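Local coordinates for major royal jelly protein 1 (Apis mellifera, PDB 5YYL) that serves as the most abundant protein of royal jelly, probably a nutrient for bee larvae, and binds the sterol 24-methylenecholesterol, at residues A[39-44]-A[59-64]; A[74-78]-A[90-94]. All coordinates share one frame; numbering follows the deposited sequence.

Interaction 1: residues A[39-44]-A[59-64]; sequences FFDYDF and YDYKNN
An aromatic cluster of Tyr42, Phe44 and Tyr59 joins the two loops on either side of helix 47-56, beside the four-stranded sheet 65-106 of this beta-propeller protein. Tyr59 lies at its centre. Tyr42 turns its ring edge toward the face of Tyr59 in an offset edge-to-face pair, planes 75° apart, while the far end of Phe44 rests against the base of the same ring, CZ of Phe44 lying 3.6 Å from CB of Tyr59. With CG swung opposite its own backbone N (chi1 164°), the Tyr59 ring reaches across to the other loop, where its OH donates to O of Phe40 at 3.1 Å, in the carbonyl plane and on a lone pair. The Asp41 side chain crosses that of Tyr59 at about a right angle, with its carboxylate plane nearly parallel to the ring. Farther out, Tyr61 directs its edge at one face of Phe39, with CD1 of Tyr61 3.8 Å from CG of Phe39, and Phe395 meets Tyr61 in turn. Asn64 is held at both ends of its amide: ND2 donates to the backbone O of Gly85, and OD1, lying in the plane of the Tyr42 ring at its edge, accepts from Tyr42 OH at 2.5 Å.

Interaction 2: residues A[74-78]-A[90-94]; sequences DKIFV and LNVIS
Strands 75-78 and 90-94 run antiparallel with a marked twist, their short axes 136° apart in direction and 4.4 Å apart at closest approach. Phe77 faces Val92 as a non-hydrogen-bonded pair, and Val78 faces Asn91 as a hydrogen-bonded one. Two firm backbone bonds flank the Phe77-Val92 pair: Ile93 N donates to Ile76 O at 3.0 Å and Val78 N to Asn91 O at 2.9 Å. The return bond of the second pair, Asn91 N to Val78 O, is weak at 3.2 Å. Asn91 ND2 adds another weak bond to the same Val78 oxygen, while the amide's OD1 accepts from Ser88 OG.

These are the two inner strands of a four-stranded antiparallel sheet, a blade of the beta-propeller, with 65-72 and 102-106 outside them. On one face the side chains of Phe77 and Val92 leave the sheet together, shoulder to shoulder. With chi1 at -64°, Val92 turns CG1 away from its own carbonyl carbon and onto the ring, touching both CD1 and CE1 of Phe77. Leu127 of strand 124-129 packs on Phe77 and Leu90 here, and Tyr107 meets the Phe77 ring edge-to-face.

Val78 and Asn91 point to the opposite face, where Ile76 and Ile93 also pack. Ile93 extends its chain (chi2 -176°) alongside Ile76, bringing CD1 of Ile93 to 3.5 Å from CG2 of Ile76, while CG1 of Ile93 lies 3.8 Å from CG2 of Val78.

Overall arrangement
From the N terminus, the chain leaves strand 33-37, runs through 39-44, makes helix 47-56 and returns through 59-64, so interaction 1 closes a loop around that helix. Strand 65-72 then leads to 75-81, and interaction 2 closes the next loop, the hairpin ending in strand 90-94. The two are in series, neither nested nor crossed, with centres about 14 Å apart. They nevertheless touch: Phe40 CE1 packs on Val78 CG1 at 3.8 Å, and Tyr42 CE1 on Asn91 ND2 at 3.7 Å. The loops of interaction 1 are thus laid against the sheet face bearing Val78 and Asn91, tying the helical N-terminal excursion to a propeller blade.

Interaction 1: residues A[39-44]-A[59-64]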
loop_
_atom_site.group_PDB
_atom_site.type_symbol
_atom_site.label_atom_id
_atom_site.label_comp_id
_atom_site.label_asym_id
_atom_site.label_seq_id
_atom_site.Cartn_x
_atom_site.Cartn_y
_atom_site.Cartn_z
ATOM N N PHE A 39 1.842 33.845 -25.792
ATOM C CA PHE A 39 0.559 34.458 -26.066
ATOM C C PHE A 39 -0.535 33.438 -25.812
ATOM O O PHE A 39 -0.296 32.233 -25.853
ATOM C CB PHE A 39 0.470 34.939 -27.518
ATOM C CG PHE A 39 0.781 33.867 -28.531
ATOM C CD1 PHE A 39 -0.201 32.959 -28.934
ATOM C CD2 PHE A 39 2.064 33.755 -29.067
ATOM C CE1 PHE A 39 0.091 31.957 -29.841
ATOM C CE2 PHE A 39 2.358 32.760 -29.983
ATOM C CZ PHE A 39 1.368 31.861 -30.375
ATOM N N PHE A 40 -1.741 33.928 -25.582
ATOM C CA PHE A 40 -2.841 33.050 -25.272
ATOM C C PHE A 40 -3.480 32.536 -26.540
ATOM O O PHE A 40 -3.466 33.202 -27.569
ATOM C CB PHE A 40 -3.863 33.744 -24.370
ATOM C CG PHE A 40 -3.385 33.892 -22.965
ATOM C CD1 PHE A 40 -3.635 32.889 -22.032
ATOM C CD2 PHE A 40 -2.627 35.002 -22.584
ATOM C CE1 PHE A 40 -3.179 33.010 -20.738
ATOM C CE2 PHE A 40 -2.165 35.122 -21.291
ATOM C CZ PHE A 40 -2.441 34.126 -20.368
ATOM N N ASP A 41 -4.019 31.327 -26.429
ATOM C CA ASP A 41 -4.710 30.636 -27.497
ATOM C C ASP A 41 -5.734 29.745 -26.814
ATOM O O ASP A 41 -5.615 29.486 -25.617
ATOM C CB ASP A 41 -3.707 29.811 -28.311
ATOM C CG ASP A 41 -4.283 29.303 -29.629
ATOM O OD1 ASP A 41 -5.503 29.470 -29.878
ATOM O OD2 ASP A 41 -3.499 28.732 -30.422
ATOM N N TYR A 42 -6.737 29.289 -27.559
ATOM C CA TYR A 42 -7.857 28.555 -26.981
ATOM C C TYR A 42 -8.068 27.169 -27.621
ATOM O O TYR A 42 -7.585 26.894 -28.712
ATOM C CB TYR A 42 -9.129 29.401 -27.088
ATOM C CG TYR A 42 -9.031 30.758 -26.411
ATOM C CD1 TYR A 42 -9.748 31.037 -25.246
ATOM C CD2 TYR A 42 -8.223 31.766 -26.936
ATOM C CE1 TYR A 42 -9.653 32.279 -24.633
ATOM C CE2 TYR A 42 -8.119 32.997 -26.323
ATOM C CZ TYR A 42 -8.831 33.252 -25.177
ATOM O OH TYR A 42 -8.715 34.484 -24.596
ATOM N N ASP A 43 -8.794 26.309 -26.909
ATOM C CA ASP A 43 -9.285 25.030 -27.421
ATOM C C ASP A 43 -10.656 25.272 -28.058
ATOM O O ASP A 43 -11.730 25.115 -27.442
ATOM C CB ASP A 43 -9.357 23.981 -26.289
ATOM C CG ASP A 43 -9.758 22.575 -26.771
ATOM O OD1 ASP A 43 -10.917 22.385 -27.191
ATOM O OD2 ASP A 43 -8.933 21.622 -26.665
ATOM N N PHE A 44 -10.599 25.641 -29.333
ATOM C CA PHE A 44 -11.791 25.785 -30.161
ATOM C C PHE A 44 -12.412 24.428 -30.538
ATOM O O PHE A 44 -13.615 24.352 -30.797
ATOM C CB PHE A 44 -11.457 26.565 -31.414
ATOM C CG PHE A 44 -11.075 28.001 -31.171
ATOM C CD1 PHE A 44 -9.739 28.410 -31.233
ATOM C CD2 PHE A 44 -12.052 28.961 -30.931
ATOM C CE1 PHE A 44 -9.393 29.747 -31.030
ATOM C CE2 PHE A 44 -11.709 30.290 -30.708
ATOM C CZ PHE A 44 -10.386 30.686 -30.771
ATOM N N TYR A 59 -10.963 35.978 -32.650
ATOM C CA TYR A 59 -9.718 35.648 -31.940
ATOM C C TYR A 59 -8.444 36.185 -32.627
ATOM O O TYR A 59 -7.914 35.563 -33.535
ATOM C CB TYR A 59 -9.613 34.120 -31.725
ATOM C CG TYR A 59 -8.212 33.658 -31.364
ATOM C CD1 TYR A 59 -7.574 34.118 -30.208
ATOM C CD2 TYR A 59 -7.497 32.810 -32.206
ATOM C CE1 TYR A 59 -6.280 33.723 -29.897
ATOM C CE2 TYR A 59 -6.205 32.411 -31.896
ATOM C CZ TYR A 59 -5.600 32.869 -30.740
ATOM O OH TYR A 59 -4.321 32.476 -30.433
ATOM N N ASP A 60 -7.963 37.332 -32.157
ATOM C CA ASP A 60 -6.634 37.856 -32.480
ATOM C C ASP A 60 -5.771 37.622 -31.244
ATOM O O ASP A 60 -6.097 38.087 -30.144
ATOM C CB ASP A 60 -6.684 39.359 -32.808
ATOM C CG ASP A 60 -5.339 39.913 -33.333
ATOM O OD1 ASP A 60 -4.255 39.358 -33.042
ATOM O OD2 ASP A 60 -5.369 40.937 -34.047
ATOM N N TYR A 61 -4.673 36.902 -31.439
ATOM C CA TYR A 61 -3.749 36.570 -30.356
ATOM C C TYR A 61 -3.054 37.801 -29.749
ATOM O O TYR A 61 -2.682 37.786 -28.575
ATOM C CB TYR A 61 -2.709 35.539 -30.831
ATOM C CG TYR A 61 -1.564 36.080 -31.675
ATOM C CD1 TYR A 61 -0.343 36.418 -31.082
ATOM C CD2 TYR A 61 -1.680 36.216 -33.063
ATOM C CE1 TYR A 61 0.724 36.894 -31.837
ATOM C CE2 TYR A 61 -0.615 36.691 -33.829
ATOM C CZ TYR A 61 0.593 37.028 -33.216
ATOM O OH TYR A 61 1.666 37.509 -33.961
ATOM N N LYS A 62 -2.889 38.856 -30.544
ATOM C CA LYS A 62 -2.225 40.083 -30.082
ATOM C C LYS A 62 -3.049 40.912 -29.085
ATOM O O LYS A 62 -2.508 41.825 -28.468
ATOM C CB LYS A 62 -1.820 40.966 -31.279
ATOM C CG LYS A 62 -0.672 40.411 -32.118
ATOM C CD LYS A 62 -0.202 41.384 -33.204
ATOM C CE LYS A 62 -0.765 41.054 -34.583
ATOM N NZ LYS A 62 -2.258 40.992 -34.619
ATOM N N ASN A 63 -4.338 40.608 -28.929
ATOM C CA ASN A 63 -5.223 41.374 -28.042
ATOM C C ASN A 63 -5.705 40.600 -26.812
ATOM O O ASN A 63 -6.717 40.969 -26.215
ATOM C CB ASN A 63 -6.452 41.867 -28.827
ATOM C CG ASN A 63 -6.093 42.622 -30.095
ATOM O OD1 ASN A 63 -4.980 43.142 -30.255
ATOM N ND2 ASN A 63 -7.049 42.686 -31.007
ATOM N N ASN A 64 -4.995 39.541 -26.422
ATOM C CA ASN A 64 -5.410 38.735 -25.274
ATOM C C ASN A 64 -4.512 39.028 -24.088
ATOM O O ASN A 64 -3.314 38.742 -24.120
ATOM C CB ASN A 64 -5.431 37.255 -25.624
ATOM C CG ASN A 64 -6.645 36.886 -26.456
ATOM O OD1 ASN A 64 -7.588 36.261 -25.971
ATOM N ND2 ASN A 64 -6.641 37.314 -27.711
#

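Interaction 2: residues A[74-78]-A[90-94]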
loop_
_atom_site.group_PDB
_atom_site.type_symbol
_atom_site.label_atom_id
_atom_site.label_comp_id
_atom_site.label_asym_id
_atom_site.label_seq_id
_atom_site.Cartn_x
_atom_site.Cartn_y
_atom_site.Cartn_z
ATOM N N ASP A 74 -8.439 20.690 -9.807
ATOM C CA ASP A 74 -7.577 20.582 -11.005
ATOM C C ASP A 74 -7.650 21.784 -11.953
ATOM O O ASP A 74 -6.855 21.872 -12.893
ATOM C CB ASP A 74 -7.862 19.284 -11.787
ATOM C CG ASP A 74 -9.346 19.061 -12.075
ATOM O OD1 ASP A 74 -10.214 19.735 -11.461
ATOM O OD2 ASP A 74 -9.633 18.211 -12.937
ATOM N N LYS A 75 -8.578 22.706 -11.682
ATOM C CA LYS A 75 -8.809 23.870 -12.529
ATOM C C LYS A 75 -7.918 25.035 -12.107
ATOM O O LYS A 75 -7.776 25.309 -10.924
ATOM C CB LYS A 75 -10.287 24.274 -12.458
ATOM C CG LYS A 75 -11.245 23.158 -12.847
ATOM C CD LYS A 75 -12.698 23.489 -12.501
ATOM C CE LYS A 75 -13.595 22.247 -12.513
ATOM N NZ LYS A 75 -13.497 21.456 -13.783
ATOM N N ILE A 76 -7.291 25.679 -13.088
ATOM C CA ILE A 76 -6.627 26.962 -12.924
ATOM C C ILE A 76 -7.417 27.931 -13.794
ATOM O O ILE A 76 -7.411 27.789 -15.010
ATOM C CB ILE A 76 -5.163 26.925 -13.440
ATOM C CG1 ILE A 76 -4.285 25.972 -12.622
ATOM C CG2 ILE A 76 -4.551 28.321 -13.462
ATOM C CD1 ILE A 76 -3.953 26.432 -11.219
ATOM N N PHE A 77 -8.091 28.908 -13.188
ATOM C CA PHE A 77 -8.858 29.907 -13.945
ATOM C C PHE A 77 -7.945 30.994 -14.478
ATOM O O PHE A 77 -6.966 31.334 -13.847
ATOM C CB PHE A 77 -9.993 30.481 -13.111
ATOM C CG PHE A 77 -11.034 29.459 -12.768
ATOM C CD1 PHE A 77 -12.039 29.118 -13.686
ATOM C CD2 PHE A 77 -10.997 28.786 -11.555
ATOM C CE1 PHE A 77 -12.987 28.151 -13.382
ATOM C CE2 PHE A 77 -11.961 27.827 -11.234
ATOM C CZ PHE A 77 -12.958 27.514 -12.152
ATOM N N VAL A 78 -8.233 31.488 -15.672
ATOM C CA VAL A 78 -7.501 32.609 -16.262
ATOM C C VAL A 78 -8.528 33.494 -16.936
ATOM O O VAL A 78 -9.235 33.022 -17.819
ATOM C CB VAL A 78 -6.475 32.142 -17.309
ATOM C CG1 VAL A 78 -5.771 33.338 -17.938
ATOM C CG2 VAL A 78 -5.456 31.192 -16.676
ATOM N N LEU A 90 -13.940 34.309 -19.344
ATOM C CA LEU A 90 -13.763 33.382 -18.242
ATOM C C LEU A 90 -13.285 32.022 -18.764
ATOM O O LEU A 90 -14.032 31.322 -19.452
ATOM C CB LEU A 90 -15.073 33.231 -17.465
ATOM C CG LEU A 90 -15.034 32.347 -16.223
ATOM C CD1 LEU A 90 -13.952 32.796 -15.252
ATOM C CD2 LEU A 90 -16.393 32.363 -15.549
ATOM N N ASN A 91 -12.045 31.650 -18.433
ATOM C CA ASN A 91 -11.425 30.395 -18.921
ATOM C C ASN A 91 -10.769 29.549 -17.833
ATOM O O ASN A 91 -10.562 30.016 -16.723
ATOM C CB ASN A 91 -10.353 30.708 -19.967
ATOM C CG ASN A 91 -10.783 31.791 -20.918
ATOM O OD1 ASN A 91 -11.830 31.669 -21.550
ATOM N ND2 ASN A 91 -10.002 32.866 -21.003
ATOM N N VAL A 92 -10.464 28.295 -18.186
ATOM C CA VAL A 92 -9.559 27.433 -17.419
ATOM C C VAL A 92 -8.450 26.969 -18.336
ATOM O O VAL A 92 -8.596 27.015 -19.546
ATOM C CB VAL A 92 -10.238 26.205 -16.775
ATOM C CG1 VAL A 92 -11.251 26.642 -15.743
ATOM C CG2 VAL A 92 -10.898 25.318 -17.800
ATOM N N ILE A 93 -7.341 26.530 -17.748
ATOM C CA ILE A 93 -6.231 25.991 -18.519
ATOM C C ILE A 93 -6.605 24.561 -18.833
ATOM O O ILE A 93 -7.098 23.847 -17.969
ATOM C CB ILE A 93 -4.884 26.064 -17.782
ATOM C CG1 ILE A 93 -4.622 27.502 -17.307
ATOM C CG2 ILE A 93 -3.751 25.611 -18.698
ATOM C CD1 ILE A 93 -3.268 27.711 -16.647
ATOM N N SER A 94 -6.389 24.172 -20.089
ATOM C CA SER A 94 -6.730 22.847 -20.589
ATOM C C SER A 94 -5.513 21.937 -20.616
ATOM O O SER A 94 -4.366 22.369 -20.396
ATOM C CB SER A 94 -7.276 22.962 -22.011
ATOM O OG SER A 94 -6.216 23.222 -22.936
#